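Side-chain contacts in glutamyl-tRNA(Gln) amidotransferase subunit B, mitochondrial (Saccharomyces cerevisiae, PDB 4N0H), which forms the GatB-family subunit of a mitochondrial amidotransferase complex, in which it supplies the GatB/GatE catalytic domain and sits against subunit F: residues Pro61-Leu65 with Glu66-Phe70; Met72-Ser75 with Leu76-Ser80; Gln192-Val195 with Arg196-Ile200; Pro298-Ile301 with Ser302-Gly306. One frame throughout, in Å; residues are numbered along the deposited sequence.

Overall arrangement
Following the chain from the N terminus, the four contacts come in series, and none nests within or crosses another. Contact 1 ends the loop after strand 14-23 and starts helix 65-78; contact 2 closes the same helix, their centres about 16 Å apart. Contact 3 lies at the C-terminal end of helix 181-197 and contact 4 on the short helix 298-306. Helix 65-78 is the common element: Phe70 packs on Ile200 of contact 3, Leu69 of contact 1 and Leu76 of contact 2 both reach Val304 of contact 4, and Leu74 meets Leu194. Contacts 3 and 4 do not touch; their nearest atoms are about 8 Å apart.

Contact 1 (Pro61-Leu65 with Glu66-Phe70); sequences PVLNL and EAILF
Asn64 and Glu66 make the polar half of this helix start. Asn64 is the N-cap of helix 65-78: with CG anti to its own N (chi1 -174°), the amide swings forward along the chain and OD1 accepts from Glu66 N at 2.9 Å, the donor tilted 34° from the plane of the amide. The same oxygen takes a second bond from Gln122 NE2 of subunit F. Water 1 links the two side chains, accepting from Asn64 ND2 at 2.9 Å and donating to Glu66 OE2 at 2.6 Å. Lys29 O and Lys27 N are further partners of ND2 and OE2 respectively, which limits rotation of both flat groups.

Backbone bonds continue the turn, Ala67 N to Asn64 O at 3.2 Å and the straighter Leu69 N to Leu65 O at 3.1 Å.

Apolar contact gathers at the end of Ile68. Its CD1 lies 3.7 Å from CD2 of Leu65, whose side chain runs alongside, and 3.9 Å from CD2 of Leu63, which comes across at about a right angle. Leu110 of subunit F packs on Ile68.

Chemically, the carboxylate of Glu66 in the first helical turn would be favoured as an anion by the helix dipole and its donors.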
# COMPACT_ATOMS: atom_id res chain seq x y z
N PRO B 61 -7.36 -5.77 -1.38
CA PRO B 61 -8.09 -6.62 -0.43
C PRO B 61 -9.31 -5.91 0.16
O PRO B 61 -9.25 -4.71 0.43
CB PRO B 61 -7.06 -6.86 0.68
CG PRO B 61 -6.20 -5.63 0.65
CD PRO B 61 -6.12 -5.23 -0.80
N VAL B 62 -10.40 -6.65 0.31
CA VAL B 62 -11.59 -6.19 1.05
C VAL B 62 -12.02 -7.28 2.02
O VAL B 62 -12.31 -8.41 1.61
CB VAL B 62 -12.76 -5.85 0.11
CG1 VAL B 62 -13.99 -5.46 0.92
CG2 VAL B 62 -12.38 -4.73 -0.87
N LEU B 63 -12.06 -6.96 3.31
CA LEU B 63 -12.35 -7.96 4.34
C LEU B 63 -13.76 -8.54 4.26
O LEU B 63 -14.75 -7.81 4.17
CB LEU B 63 -12.07 -7.39 5.73
CG LEU B 63 -12.28 -8.36 6.90
CD1 LEU B 63 -11.43 -9.60 6.74
CD2 LEU B 63 -11.99 -7.66 8.23
N ASN B 64 -13.83 -9.87 4.27
CA ASN B 64 -15.09 -10.59 4.37
C ASN B 64 -15.55 -10.55 5.82
O ASN B 64 -14.90 -11.11 6.70
CB ASN B 64 -14.88 -12.05 3.93
CG ASN B 64 -16.18 -12.84 3.87
OD1 ASN B 64 -17.18 -12.50 4.51
ND2 ASN B 64 -16.16 -13.92 3.11
N LEU B 65 -16.68 -9.89 6.06
CA LEU B 65 -17.17 -9.70 7.43
C LEU B 65 -17.64 -11.00 8.08
O LEU B 65 -17.72 -11.09 9.31
CB LEU B 65 -18.27 -8.64 7.46
CG LEU B 65 -17.84 -7.26 6.96
CD1 LEU B 65 -18.99 -6.27 7.03
CD2 LEU B 65 -16.63 -6.74 7.74
N GLU B 66 -17.94 -12.01 7.28
CA GLU B 66 -18.33 -13.30 7.84
C GLU B 66 -17.20 -13.92 8.67
O GLU B 66 -17.45 -14.64 9.64
CB GLU B 66 -18.80 -14.26 6.74
CG GLU B 66 -19.52 -15.50 7.28
CD GLU B 66 -20.16 -16.35 6.19
OE1 GLU B 66 -21.22 -16.94 6.46
OE2 GLU B 66 -19.59 -16.42 5.08
N ALA B 67 -15.96 -13.62 8.29
CA ALA B 67 -14.81 -14.10 9.04
C ALA B 67 -14.76 -13.45 10.43
O ALA B 67 -14.34 -14.09 11.40
CB ALA B 67 -13.51 -13.83 8.28
N ILE B 68 -15.18 -12.20 10.52
CA ILE B 68 -15.31 -11.53 11.82
C ILE B 68 -16.36 -12.22 12.69
O ILE B 68 -16.15 -12.46 13.88
CB ILE B 68 -15.69 -10.05 11.66
CG1 ILE B 68 -14.56 -9.26 11.01
CG2 ILE B 68 -16.05 -9.43 13.01
CD1 ILE B 68 -14.89 -7.79 10.84
N LEU B 69 -17.51 -12.53 12.09
CA LEU B 69 -18.59 -13.18 12.82
C LEU B 69 -18.14 -14.53 13.36
O LEU B 69 -18.37 -14.85 14.53
CB LEU B 69 -19.81 -13.35 11.91
CG LEU B 69 -21.01 -14.09 12.51
CD1 LEU B 69 -21.63 -13.28 13.64
CD2 LEU B 69 -22.05 -14.40 11.44
N PHE B 70 -17.47 -15.31 12.51
CA PHE B 70 -16.98 -16.62 12.89
C PHE B 70 -15.97 -16.49 14.02
O PHE B 70 -16.02 -17.24 14.99
CB PHE B 70 -16.35 -17.35 11.70
CG PHE B 70 -17.35 -17.99 10.76
CD1 PHE B 70 -18.68 -17.59 10.76
CD2 PHE B 70 -16.96 -19.00 9.90
CE1 PHE B 70 -19.59 -18.17 9.89
CE2 PHE B 70 -17.87 -19.59 9.03
CZ PHE B 70 -19.19 -19.18 9.03
O HOH W 1 -18.63 -15.48 2.86

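Contact 2 (Met72-Ser75 with Leu76-Ser80)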
# COMPACT_ATOMS: atom_id res chain seq x y z
N MET B 72 -15.78 -14.09 16.16
CA MET B 72 -16.54 -13.68 17.34
C MET B 72 -17.11 -14.89 18.09
O MET B 72 -16.97 -15.00 19.30
CB MET B 72 -17.67 -12.73 16.96
CG MET B 72 -17.33 -11.26 17.15
SD MET B 72 -16.96 -10.93 18.88
CE MET B 72 -16.81 -9.15 18.84
N LYS B 73 -17.74 -15.79 17.34
CA LYS B 73 -18.36 -16.97 17.94
C LYS B 73 -17.33 -17.83 18.67
O LYS B 73 -17.59 -18.32 19.78
CB LYS B 73 -19.11 -17.79 16.89
CG LYS B 73 -20.22 -17.02 16.19
CD LYS B 73 -20.95 -17.86 15.16
CE LYS B 73 -21.86 -18.87 15.82
NZ LYS B 73 -22.58 -19.73 14.83
N LEU B 74 -16.16 -17.98 18.06
CA LEU B 74 -15.09 -18.75 18.69
C LEU B 74 -14.56 -18.07 19.96
O LEU B 74 -14.35 -18.73 20.97
CB LEU B 74 -13.95 -19.01 17.71
CG LEU B 74 -12.80 -19.82 18.30
CD1 LEU B 74 -13.29 -21.19 18.77
CD2 LEU B 74 -11.67 -19.96 17.28
N SER B 75 -14.35 -16.76 19.89
CA SER B 75 -13.85 -16.01 21.04
C SER B 75 -14.81 -16.13 22.22
O SER B 75 -14.39 -16.33 23.36
CB SER B 75 -13.66 -14.53 20.69
OG SER B 75 -12.80 -14.37 19.57
N LEU B 76 -16.10 -16.01 21.93
CA LEU B 76 -17.13 -16.10 22.96
C LEU B 76 -17.16 -17.49 23.59
O LEU B 76 -17.27 -17.63 24.81
CB LEU B 76 -18.49 -15.74 22.38
CG LEU B 76 -18.70 -14.26 22.05
CD1 LEU B 76 -20.01 -14.04 21.31
CD2 LEU B 76 -18.68 -13.44 23.33
N ALA B 77 -17.05 -18.51 22.75
CA ALA B 77 -17.08 -19.89 23.24
C ALA B 77 -15.89 -20.19 24.14
O ALA B 77 -16.00 -20.99 25.07
CB ALA B 77 -17.12 -20.86 22.06
N LEU B 78 -14.76 -19.54 23.87
CA LEU B 78 -13.54 -19.76 24.65
C LEU B 78 -13.44 -18.83 25.86
O LEU B 78 -12.61 -19.03 26.74
CB LEU B 78 -12.31 -19.54 23.77
CG LEU B 78 -12.13 -20.44 22.54
CD1 LEU B 78 -10.95 -19.95 21.73
CD2 LEU B 78 -11.96 -21.91 22.93
N GLY B 79 -14.29 -17.80 25.89
CA GLY B 79 -14.20 -16.79 26.93
C GLY B 79 -13.00 -15.87 26.70
O GLY B 79 -12.45 -15.31 27.65
N SER B 80 -12.61 -15.71 25.44
CA SER B 80 -11.48 -14.85 25.11
C SER B 80 -11.88 -13.38 25.20
O SER B 80 -13.05 -13.04 25.06
CB SER B 80 -10.97 -15.16 23.70
OG SER B 80 -10.64 -16.53 23.57
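Leu76 N donates to Met72 O at 2.9 Å and Ala77 N to Lys73 O at 3.0 Å, the i to i+4 bonds of the last regular turns of helix 65-78, before Leu78 N reaches back to Leu74 O at a more bent 142°. The side chains of Leu74 and Leu78, one turn apart, meet obliquely: CD1 of Leu78 approaches CG of Leu74 to 3.9 Å. Leu74 has CG opposite its N (chi1 -180°) and leans forward along the helix, whereas CG of Leu78 lies opposite the carbonyl carbon (chi1 -60°) and leans back, coming to rest 3.2 Å from Leu74 O. Leu76 leans back in the same manner, its CG 3.3 Å from Met72 O. The helix then stops in a Schellman motif. Gly79, at positive phi, is its C-prime residue; Ser80 N turns inward to Ser75 O at 2.8 Å, and Gly79 N bonds to Leu76 O at 3.2 Å. This reversal brings CB of Ser80 within 4.1 Å of CB of Ser75. The two hydroxyls look elsewhere, however: Ser75 OG bonds to Ala71 O within the helix, whereas Ser80 OG bonds to Gly114 O on strand 102-120, whose Ala112 touches both serines. Lys73, on another face, sends NZ to Leu198 O beyond the end of helix 181-197.

Contact 3 (Gln192-Val195 with Arg196-Ile200)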
# COMPACT_ATOMS: atom_id res chain seq x y z
N GLN B 192 -12.01 -29.81 17.94
CA GLN B 192 -12.65 -30.26 16.71
C GLN B 192 -14.17 -30.20 16.84
O GLN B 192 -14.86 -29.64 15.99
CB GLN B 192 -12.24 -31.68 16.36
CG GLN B 192 -10.91 -31.81 15.64
CD GLN B 192 -10.64 -33.23 15.19
OE1 GLN B 192 -10.38 -34.11 16.01
NE2 GLN B 192 -10.71 -33.46 13.88
N ASN B 193 -14.69 -30.79 17.91
CA ASN B 193 -16.12 -30.76 18.18
C ASN B 193 -16.68 -29.35 18.29
O ASN B 193 -17.75 -29.05 17.77
CB ASN B 193 -16.45 -31.55 19.44
CG ASN B 193 -16.85 -32.97 19.14
OD1 ASN B 193 -16.01 -33.83 18.89
ND2 ASN B 193 -18.16 -33.22 19.15
N LEU B 194 -15.94 -28.48 18.98
CA LEU B 194 -16.36 -27.09 19.16
C LEU B 194 -16.53 -26.33 17.84
O LEU B 194 -17.56 -25.71 17.60
CB LEU B 194 -15.38 -26.34 20.06
CG LEU B 194 -15.73 -24.87 20.31
CD1 LEU B 194 -16.98 -24.76 21.18
CD2 LEU B 194 -14.56 -24.11 20.94
N VAL B 195 -15.51 -26.38 16.97
CA VAL B 195 -15.58 -25.61 15.73
C VAL B 195 -16.71 -26.12 14.82
O VAL B 195 -17.35 -25.33 14.13
CB VAL B 195 -14.24 -25.57 14.96
CG1 VAL B 195 -13.14 -24.97 15.83
CG2 VAL B 195 -13.84 -26.95 14.48
N ARG B 196 -16.97 -27.42 14.86
CA ARG B 196 -18.06 -28.01 14.10
C ARG B 196 -19.41 -27.62 14.70
O ARG B 196 -20.37 -27.34 13.98
CB ARG B 196 -17.93 -29.53 14.05
CG ARG B 196 -16.69 -30.03 13.33
CD ARG B 196 -16.53 -31.55 13.46
NE ARG B 196 -17.67 -32.27 12.90
CZ ARG B 196 -17.75 -32.66 11.63
NH1 ARG B 196 -16.76 -32.40 10.78
NH2 ARG B 196 -18.83 -33.31 11.21
N HIS B 197 -19.47 -27.59 16.02
CA HIS B 197 -20.69 -27.23 16.73
C HIS B 197 -21.04 -25.75 16.51
O HIS B 197 -22.22 -25.39 16.45
CB HIS B 197 -20.54 -27.52 18.22
CG HIS B 197 -21.81 -27.37 19.00
ND1 HIS B 197 -22.96 -28.05 18.68
CD2 HIS B 197 -22.10 -26.61 20.08
CE1 HIS B 197 -23.91 -27.72 19.53
NE2 HIS B 197 -23.42 -26.85 20.40
N LEU B 198 -20.02 -24.91 16.40
CA LEU B 198 -20.23 -23.49 16.15
C LEU B 198 -20.50 -23.22 14.67
O LEU B 198 -20.82 -22.09 14.29
CB LEU B 198 -19.01 -22.68 16.60
CG LEU B 198 -18.69 -22.67 18.09
CD1 LEU B 198 -17.40 -21.89 18.34
CD2 LEU B 198 -19.84 -22.07 18.89
N HIS B 199 -20.35 -24.26 13.85
CA HIS B 199 -20.52 -24.16 12.40
C HIS B 199 -19.55 -23.18 11.74
O HIS B 199 -19.93 -22.42 10.85
CB HIS B 199 -21.97 -23.78 12.03
CG HIS B 199 -22.99 -24.76 12.50
ND1 HIS B 199 -23.53 -25.73 11.68
CD2 HIS B 199 -23.58 -24.91 13.71
CE1 HIS B 199 -24.40 -26.44 12.37
NE2 HIS B 199 -24.46 -25.97 13.60
N ILE B 200 -18.29 -23.20 12.17
CA ILE B 200 -17.29 -22.31 11.59
C ILE B 200 -16.22 -23.06 10.81
O ILE B 200 -15.44 -22.45 10.08
CB ILE B 200 -16.61 -21.41 12.65
CG1 ILE B 200 -15.81 -22.26 13.64
CG2 ILE B 200 -17.64 -20.56 13.37
CD1 ILE B 200 -15.04 -21.45 14.66
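A Schellman motif ends helix 181-197, and Val195 and Ile200 meet across it through both backbone and side chain. Ile200 N donates to Val195 O at 3.0 Å with a nearly straight N-H...O angle of 169°. Inside this loop the bond from His199 N to Arg196 O, 3.1 Å, is weak. CG1 of Ile200 lies 3.9 Å from CB of Val195, the side chains crossing at about a right angle; chi1 of 64° sets CG1 between the backbone N and carbonyl carbon of Ile200, where it folds back over the helix end. An apolar pair between these two positions is a recognised companion of the Schellman turn, whose positive-phi residue here is His199 rather than a glycine. Arg196 O lies over one face of the His199 imidazole, 3.9 Å from its plane and nearer the edge of the ring than its middle. In the same last turn, one residue before Val195, Leu194 O accepts from Leu198 N at 2.9 Å, and CD1 of Leu198 comes 3.9 Å from CG of Leu194, on a side of the helix that also packs against Ala77. Arg196 lays its aliphatic part over the preceding turn, with CG 3.3 Å from Gln192 O; its chain then bends at chi3 (60°) and NH1 bonds to Ser202 O. Further on, Gly203 O accepts from Gln192 NE2, and Gln310 O is the partner of His197 NE2.

Contact 4 (Pro298-Ile301 with Ser302-Gly306)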
# COMPACT_ATOMS: atom_id res chain seq x y z
N PRO B 298 -19.25 -2.45 21.33
CA PRO B 298 -19.65 -3.37 22.40
C PRO B 298 -20.88 -4.23 22.07
O PRO B 298 -20.97 -5.35 22.55
CB PRO B 298 -19.96 -2.43 23.58
CG PRO B 298 -19.64 -1.03 23.11
CD PRO B 298 -18.84 -1.14 21.86
N ASP B 299 -21.80 -3.72 21.25
CA ASP B 299 -23.03 -4.45 20.96
C ASP B 299 -22.83 -5.64 20.00
O ASP B 299 -23.74 -6.43 19.78
CB ASP B 299 -24.15 -3.53 20.45
CG ASP B 299 -23.87 -2.94 19.07
OD1 ASP B 299 -24.65 -2.07 18.64
OD2 ASP B 299 -22.89 -3.34 18.40
N VAL B 300 -21.63 -5.73 19.43
CA VAL B 300 -21.29 -6.89 18.61
C VAL B 300 -21.14 -8.10 19.53
O VAL B 300 -21.57 -9.21 19.20
CB VAL B 300 -20.01 -6.67 17.79
CG1 VAL B 300 -19.66 -7.92 16.98
CG2 VAL B 300 -20.16 -5.49 16.85
N ILE B 301 -20.55 -7.87 20.70
CA ILE B 301 -20.38 -8.91 21.71
C ILE B 301 -21.71 -9.49 22.18
O ILE B 301 -21.93 -10.70 22.11
CB ILE B 301 -19.64 -8.38 22.95
CG1 ILE B 301 -18.34 -7.69 22.55
CG2 ILE B 301 -19.38 -9.52 23.92
CD1 ILE B 301 -17.21 -8.65 22.25
N SER B 302 -22.61 -8.62 22.65
CA SER B 302 -23.92 -9.07 23.10
C SER B 302 -24.77 -9.62 21.95
O SER B 302 -25.51 -10.58 22.13
CB SER B 302 -24.67 -7.95 23.83
OG SER B 302 -24.57 -6.73 23.11
N GLY B 303 -24.64 -9.01 20.77
CA GLY B 303 -25.39 -9.46 19.60
C GLY B 303 -25.06 -10.89 19.20
O GLY B 303 -25.96 -11.73 19.07
N VAL B 304 -23.78 -11.17 19.01
CA VAL B 304 -23.31 -12.50 18.62
C VAL B 304 -23.58 -13.52 19.74
O VAL B 304 -23.81 -14.70 19.47
CB VAL B 304 -21.81 -12.48 18.22
CG1 VAL B 304 -21.29 -13.88 17.93
CG2 VAL B 304 -21.61 -11.58 17.00
N ARG B 305 -23.54 -13.06 20.99
CA ARG B 305 -23.82 -13.93 22.13
C ARG B 305 -25.19 -14.58 22.02
O ARG B 305 -25.37 -15.75 22.34
CB ARG B 305 -23.73 -13.14 23.44
CG ARG B 305 -22.68 -13.68 24.41
CD ARG B 305 -22.55 -12.80 25.65
NE ARG B 305 -21.30 -13.07 26.35
CZ ARG B 305 -20.48 -12.12 26.80
NH1 ARG B 305 -20.78 -10.85 26.63
NH2 ARG B 305 -19.36 -12.45 27.43
N GLY B 306 -26.17 -13.81 21.55
CA GLY B 306 -27.52 -14.31 21.41
C GLY B 306 -27.68 -15.33 20.30
O GLY B 306 -28.64 -16.10 20.28
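Asp299 and Ser302 meet near the beginning of the short helix 298-306, which packs beside helix 65-78 and also touches subunit F, where Gln109 lies on Pro298. The carbonyl of Asp299 receives two donors. Gly303 N reaches Asp299 O at 2.9 Å from above the carbonyl plane, 42° out of it, and Ser302 OG adds a weak bond to Asp299 O at 3.4 Å. The carboxylate of Asp299 turns to the neighbouring chain instead, OD2 accepting from Tyr112 N of subunit F.

Val300 comes next, and its O takes a straight bond from Val304 N, 3.0 Å with an N-H...O angle of 170°. The two valines lie side by side and point the same way, CG1 of Val300 being 4.1 Å from CG2 of Val304. Both put CG1 anti to the backbone N, which leaves CG2 of Val304 turned back along the helix, 3.2 Å from Val300 O. Together they form the buried side of the helix: Met72 touches Val300, Leu76 touches Val304, and subunit F adds Leu110 and Tyr112.

On a more exposed side, Arg305 runs alongside Ile301 in one of its two modelled conformers, so the approach of its guanidinium to CG2 of Ile301 is doubtful; firmer is the backbone bond from Arg305 N to Ile301 O, 3.1 Å long.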